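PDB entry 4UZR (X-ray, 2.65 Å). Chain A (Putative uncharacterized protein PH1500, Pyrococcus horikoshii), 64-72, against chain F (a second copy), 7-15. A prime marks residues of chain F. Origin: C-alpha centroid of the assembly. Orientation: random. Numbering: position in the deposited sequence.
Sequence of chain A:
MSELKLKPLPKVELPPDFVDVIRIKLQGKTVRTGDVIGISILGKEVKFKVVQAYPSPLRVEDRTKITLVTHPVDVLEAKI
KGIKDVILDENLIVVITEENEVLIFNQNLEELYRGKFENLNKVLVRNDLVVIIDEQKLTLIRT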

ATOM      1  N   THR A  64      12.120  17.755 -45.117  1.00 83.64           N
ATOM      2  CA  THR A  64      11.545  17.129 -43.935  1.00 95.12           C
ATOM      3  C   THR A  64      12.641  16.611 -43.004  1.00 90.09           C
ATOM      4  O   THR A  64      13.476  15.802 -43.406  1.00 93.81           O
ATOM      5  CB  THR A  64      10.610  15.975 -44.320  1.00 76.99           C
ATOM      6  OG1 THR A  64       9.506  16.487 -45.077  1.00 80.59           O
ATOM      7  CG2 THR A  64      10.091  15.276 -43.076  1.00 72.55           C
ATOM      8  N   LYS A  65      12.633  17.077 -41.758  1.00 81.40           N
ATOM      9  CA  LYS A  65      13.619  16.635 -40.778  1.00 80.97           C
ATOM     10  C   LYS A  65      13.243  15.272 -40.215  1.00 78.67           C
ATOM     11  O   LYS A  65      12.114  15.066 -39.772  1.00 91.07           O
ATOM     12  CB  LYS A  65      13.750  17.658 -39.647  1.00 72.70           C
ATOM     13  CG  LYS A  65      14.301  18.999 -40.101  1.00 93.96           C
ATOM     14  CD  LYS A  65      14.354  20.000 -38.960  1.00 91.60           C
ATOM     15  CE  LYS A  65      15.009  21.296 -39.407  1.00103.39           C
ATOM     16  NZ  LYS A  65      15.176  22.259 -38.285  1.00117.39           N
ATOM     17  N   ILE A  66      14.192  14.341 -40.237  1.00 77.17           N
ATOM     18  CA  ILE A  66      13.952  12.996 -39.724  1.00 83.18           C
ATOM     19  C   ILE A  66      14.843  12.668 -38.528  1.00 87.68           C
ATOM     20  O   ILE A  66      16.064  12.815 -38.588  1.00 90.21           O
ATOM     21  CB  ILE A  66      14.154  11.928 -40.818  1.00 83.13           C
ATOM     22  CG1 ILE A  66      13.243  12.207 -42.015  1.00 63.51           C
ATOM     23  CG2 ILE A  66      13.890  10.538 -40.263  1.00 73.04           C
ATOM     24  CD1 ILE A  66      13.378  11.195 -43.130  1.00 92.43           C
ATOM     25  N   THR A  67      14.217  12.217 -37.447  1.00 87.32           N
ATOM     26  CA  THR A  67      14.910  11.939 -36.193  1.00 53.55           C
ATOM     27  C   THR A  67      14.692  10.492 -35.760  1.00 60.08           C
ATOM     28  O   THR A  67      13.570   9.988 -35.807  1.00 65.70           O
ATOM     29  CB  THR A  67      14.434  12.888 -35.070  1.00 54.86           C
ATOM     30  OG1 THR A  67      14.762  14.240 -35.413  1.00 66.53           O
ATOM     31  CG2 THR A  67      15.094  12.542 -33.745  1.00 55.05           C
ATOM     32  N   LEU A  68      15.765   9.822 -35.352  1.00 64.63           N
ATOM     33  CA  LEU A  68      15.646   8.481 -34.791  1.00 68.57           C
ATOM     34  C   LEU A  68      15.353   8.554 -33.294  1.00 73.30           C
ATOM     35  O   LEU A  68      16.074   9.201 -32.535  1.00 58.18           O
ATOM     36  CB  LEU A  68      16.917   7.667 -35.045  1.00 45.85           C
ATOM     37  CG  LEU A  68      17.025   6.303 -34.354  1.00 43.70           C
ATOM     38  CD1 LEU A  68      15.893   5.372 -34.765  1.00 43.12           C
ATOM     39  CD2 LEU A  68      18.373   5.665 -34.647  1.00 45.16           C
ATOM     40  N   VAL A  69      14.278   7.889 -32.891  1.00 70.28           N
ATOM     41  CA  VAL A  69      13.824   7.863 -31.505  1.00 70.91           C
ATOM     42  C   VAL A  69      14.013   6.463 -30.921  1.00 72.73           C
ATOM     43  O   VAL A  69      13.789   5.468 -31.608  1.00 64.18           O
ATOM     44  CB  VAL A  69      12.348   8.326 -31.390  1.00 51.40           C
ATOM     45  CG1 VAL A  69      11.742   7.931 -30.056  1.00 59.01           C
ATOM     46  CG2 VAL A  69      12.249   9.832 -31.600  1.00 48.45           C
ATOM     47  N   THR A  70      14.449   6.382 -29.667  1.00 83.18           N
ATOM     48  CA  THR A  70      14.653   5.086 -29.026  1.00 83.91           C
ATOM     49  C   THR A  70      13.532   4.764 -28.039  1.00 76.28           C
ATOM     50  O   THR A  70      12.928   3.695 -28.113  1.00 70.19           O
ATOM     51  CB  THR A  70      16.021   5.005 -28.297  1.00 56.39           C
ATOM     52  OG1 THR A  70      16.178   6.142 -27.440  1.00 62.74           O
ATOM     53  CG2 THR A  70      17.169   4.979 -29.291  1.00 52.34           C
ATOM     54  N   HIS A  71      13.241   5.700 -27.140  1.00 78.79           N
ATOM     55  CA  HIS A  71      12.191   5.525 -26.134  1.00 82.21           C
ATOM     56  C   HIS A  71      10.781   5.364 -26.719  1.00 81.74           C
ATOM     57  O   HIS A  71      10.437   6.012 -27.706  1.00 83.24           O
ATOM     58  CB  HIS A  71      12.242   6.677 -25.125  1.00 92.10           C
ATOM     59  CG  HIS A  71      13.473   6.665 -24.269  1.00103.25           C
ATOM     60  ND1 HIS A  71      13.663   5.746 -23.261  1.00100.45           N
ATOM     61  CD2 HIS A  71      14.573   7.448 -24.282  1.00109.45           C
ATOM     62  CE1 HIS A  71      14.829   5.967 -22.682  1.00102.94           C
ATOM     63  NE2 HIS A  71      15.404   6.998 -23.283  1.00107.18           N
ATOM     64  N   PRO A  72       9.959   4.498 -26.095  1.00120.11           N
ATOM     65  CA  PRO A  72       8.653   4.069 -26.610  1.00121.73           C
ATOM     66  C   PRO A  72       7.494   5.015 -26.287  1.00108.17           C
ATOM     67  O   PRO A  72       6.448   4.555 -25.832  1.00 97.72           O
ATOM     68  CB  PRO A  72       8.432   2.717 -25.922  1.00121.47           C
ATOM     69  CG  PRO A  72       9.367   2.694 -24.744  1.00116.71           C
ATOM     70  CD  PRO A  72      10.227   3.919 -24.768  1.00115.70           C
TER
ATOM     71  N   LYS F   7      24.731   4.241 -29.484  1.00 53.63           N
ATOM     72  CA  LYS F   7      23.337   4.439 -29.115  1.00 48.86           C
ATOM     73  C   LYS F   7      23.019   5.894 -28.843  1.00 50.17           C
ATOM     74  O   LYS F   7      23.583   6.510 -27.947  1.00 60.45           O
ATOM     75  CB  LYS F   7      23.010   3.617 -27.878  1.00 47.72           C
ATOM     76  CG  LYS F   7      21.641   3.867 -27.302  1.00 59.23           C
ATOM     77  CD  LYS F   7      21.652   3.453 -25.860  1.00 66.28           C
ATOM     78  CE  LYS F   7      20.291   3.537 -25.245  1.00 80.97           C
ATOM     79  NZ  LYS F   7      20.399   3.112 -23.828  1.00 83.05           N
ATOM     80  N   PRO F   8      22.074   6.442 -29.596  1.00 55.87           N
ATOM     81  CA  PRO F   8      21.720   7.839 -29.355  1.00 48.58           C
ATOM     82  C   PRO F   8      20.976   8.029 -28.037  1.00 59.76           C
ATOM     83  O   PRO F   8      20.147   7.195 -27.658  1.00 67.69           O
ATOM     84  CB  PRO F   8      20.807   8.178 -30.535  1.00 47.93           C
ATOM     85  CG  PRO F   8      20.277   6.865 -30.999  1.00 47.08           C
ATOM     86  CD  PRO F   8      21.357   5.862 -30.741  1.00 53.31           C
ATOM     87  N   LEU F   9      21.271   9.136 -27.358  1.00 65.67           N
ATOM     88  CA  LEU F   9      20.650   9.452 -26.076  1.00 51.32           C
ATOM     89  C   LEU F   9      20.011  10.841 -26.076  1.00 64.02           C
ATOM     90  O   LEU F   9      20.705  11.853 -25.948  1.00 65.84           O
ATOM     91  CB  LEU F   9      21.679   9.375 -24.946  1.00 45.57           C
ATOM     92  CG  LEU F   9      22.417   8.050 -24.731  1.00 43.83           C
ATOM     93  CD1 LEU F   9      23.444   8.217 -23.639  1.00 42.22           C
ATOM     94  CD2 LEU F   9      21.451   6.923 -24.382  1.00 58.71           C
ATOM     95  N   PRO F  10      18.676  10.893 -26.218  1.00 64.82           N
ATOM     96  CA  PRO F  10      17.843   9.724 -26.494  1.00 52.92           C
ATOM     97  C   PRO F  10      17.443   9.685 -27.963  1.00 63.91           C
ATOM     98  O   PRO F  10      16.666   8.820 -28.369  1.00 65.58           O
ATOM     99  CB  PRO F  10      16.605  10.001 -25.653  1.00 55.96           C
ATOM    100  CG  PRO F  10      16.452  11.489 -25.757  1.00 62.81           C
ATOM    101  CD  PRO F  10      17.856  12.062 -25.847  1.00 65.75           C
ATOM    102  N   LYS F  11      17.978  10.611 -28.752  1.00 68.41           N
ATOM    103  CA  LYS F  11      17.551  10.764 -30.134  1.00 63.62           C
ATOM    104  C   LYS F  11      18.592  11.496 -30.969  1.00 66.94           C
ATOM    105  O   LYS F  11      19.474  12.172 -30.434  1.00 68.81           O
ATOM    106  CB  LYS F  11      16.222  11.521 -30.191  1.00 53.11           C
ATOM    107  CG  LYS F  11      16.289  12.931 -29.627  1.00 46.25           C
ATOM    108  CD  LYS F  11      14.952  13.641 -29.744  1.00 50.15           C
ATOM    109  N   VAL F  12      18.496  11.338 -32.285  1.00 66.34           N
ATOM    110  CA  VAL F  12      19.386  12.032 -33.205  1.00 52.98           C
ATOM    111  C   VAL F  12      18.675  12.438 -34.498  1.00 57.64           C
ATOM    112  O   VAL F  12      18.029  11.617 -35.150  1.00 61.54           O
ATOM    113  CB  VAL F  12      20.638  11.176 -33.506  1.00 47.92           C
ATOM    114  CG1 VAL F  12      20.244   9.767 -33.954  1.00 43.34           C
ATOM    115  CG2 VAL F  12      21.550  11.870 -34.512  1.00 45.19           C
ATOM    116  N   GLU F  13      18.779  13.716 -34.851  1.00 56.09           N
ATOM    117  CA  GLU F  13      18.315  14.183 -36.151  1.00 65.57           C
ATOM    118  C   GLU F  13      19.362  13.788 -37.187  1.00 71.95           C
ATOM    119  O   GLU F  13      20.536  14.136 -37.058  1.00 80.06           O
ATOM    120  CB  GLU F  13      18.105  15.698 -36.141  1.00 71.15           C
ATOM    121  CG  GLU F  13      17.645  16.278 -37.470  1.00 79.62           C
ATOM    122  CD  GLU F  13      17.477  17.785 -37.423  1.00 97.27           C
ATOM    123  OE1 GLU F  13      17.551  18.360 -36.316  1.00102.48           O
ATOM    124  OE2 GLU F  13      17.268  18.396 -38.493  1.00100.39           O
ATOM    125  N   LEU F  14      18.939  13.057 -38.214  1.00 59.60           N
ATOM    126  CA  LEU F  14      19.887  12.427 -39.125  1.00 62.87           C
ATOM    127  C   LEU F  14      20.082  13.175 -40.444  1.00 73.63           C
ATOM    128  O   LEU F  14      19.131  13.392 -41.198  1.00 75.97           O
ATOM    129  CB  LEU F  14      19.472  10.979 -39.393  1.00 65.89           C
ATOM    130  CG  LEU F  14      19.616  10.042 -38.192  1.00 59.68           C
ATOM    131  CD1 LEU F  14      18.975   8.692 -38.473  1.00 59.98           C
ATOM    132  CD2 LEU F  14      21.080   9.875 -37.829  1.00 53.83           C
ATOM    133  N   PRO F  15      21.335  13.563 -40.725  1.00 70.39           N
ATOM    134  CA  PRO F  15      21.736  14.193 -41.985  1.00 77.51           C
ATOM    135  C   PRO F  15      22.097  13.140 -43.030  1.00 74.82           C
ATOM    136  O   PRO F  15      22.365  11.992 -42.670  1.00 69.68           O
ATOM    137  CB  PRO F  15      22.984  14.976 -41.583  1.00 90.01           C
ATOM    138  CG  PRO F  15      23.598  14.141 -40.509  1.00 59.68           C
ATOM    139  CD  PRO F  15      22.449  13.513 -39.758  1.00 72.19           C
TER

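Two copies of one protein can join through a β-ladder when a strand of each presents backbone amides and carbonyls to the other, and the contact between chain A and chain F of PH1500 is a compact example. Strand 65-69 of chain A and strand 11-13 of chain F run antiparallel, their N-to-C directions 161° apart and their axes approaching to 4.5 Å. The register sets Thr67 against Glu13′, Leu68 against Val12′ and Val69 against Lys11′. The middle pair is the hydrogen-bonded one: Leu68 N donates to Val12′ O at 2.9 Å, and Val12′ N returns the bond to Leu68 O at 3.2 Å. Two residues along, Leu14′ N donates to Ile66 O at 2.9 Å, with an N-H...O angle of 176° that is close to ideal.

The flanking pairs, Thr67 with Glu13′ and Val69 with Lys11′, are non-hydrogen-bonded, and here the backbones come closer. The CA atoms of Thr67 and Glu13′ lie 4.1 Å apart, against 5.4 Å for the CA atoms of Leu68 and Val12′. CA-H...O contacts supplement the ladder: Thr67 CA lies 3.3 Å from Val12′ O, and Lys11′ CA lies 3.2 Å from Leu68 O. Each of these carbonyls thus receives an amide hydrogen bond and also a contact from a CA hydrogen.

Past the strand, the pairing changes in kind. Pro10′, which follows a cis peptide bond, has no amide hydrogen to give, but its carbonyl can still accept. Thr70 OG1 donates to Pro10′ O at 2.9 Å, so a side-chain hydroxyl continues the bonding where the backbone ladder stops. Thr70 has chi1 in the p well and its CA-to-CB bond points toward chain F; its methyl also approaches a second proline, with Thr70 CG2 4.0 Å from Pro8′ CG.

Alternation along the strands sorts the side chains by face. Leu68 and Val12′ share the apolar face, and Leu68 is the hub: its CB lies 4.1 Å from Val12′ CG1 and 4.1 Å from Leu14′ CD1, while Leu68 CD2 reaches within 4.3 Å of Pro8′ CG. These buried hydrocarbon surfaces have no polar demands to meet, and their packing excludes water.

The other face, carrying Thr67, Val69, Lys11′ and Glu13′, is more mixed. Thr67 CG2 packs against Lys11′ CB at 3.9 Å, and Thr67 OG1 lies 3.7 Å from Glu13′ CB. The extended Lys65 brings its aliphatic CD within 3.4 Å of Glu13′ OE2, but Lys65 NZ stays 4.4 Å from Glu13′ OE2: the opposite charges are near enough to attract, yet too far apart for a salt bridge. At the far end, the edge of the His71 ring meets proline, with His71 CD2 3.5 Å from Pro10′ CB. The general lesson is that backbone bonds and side-chain contacts share one register: the antiparallel alignment that pairs Leu68 with Val12′ in hydrogen bonds also brings their apolar side chains together on one face.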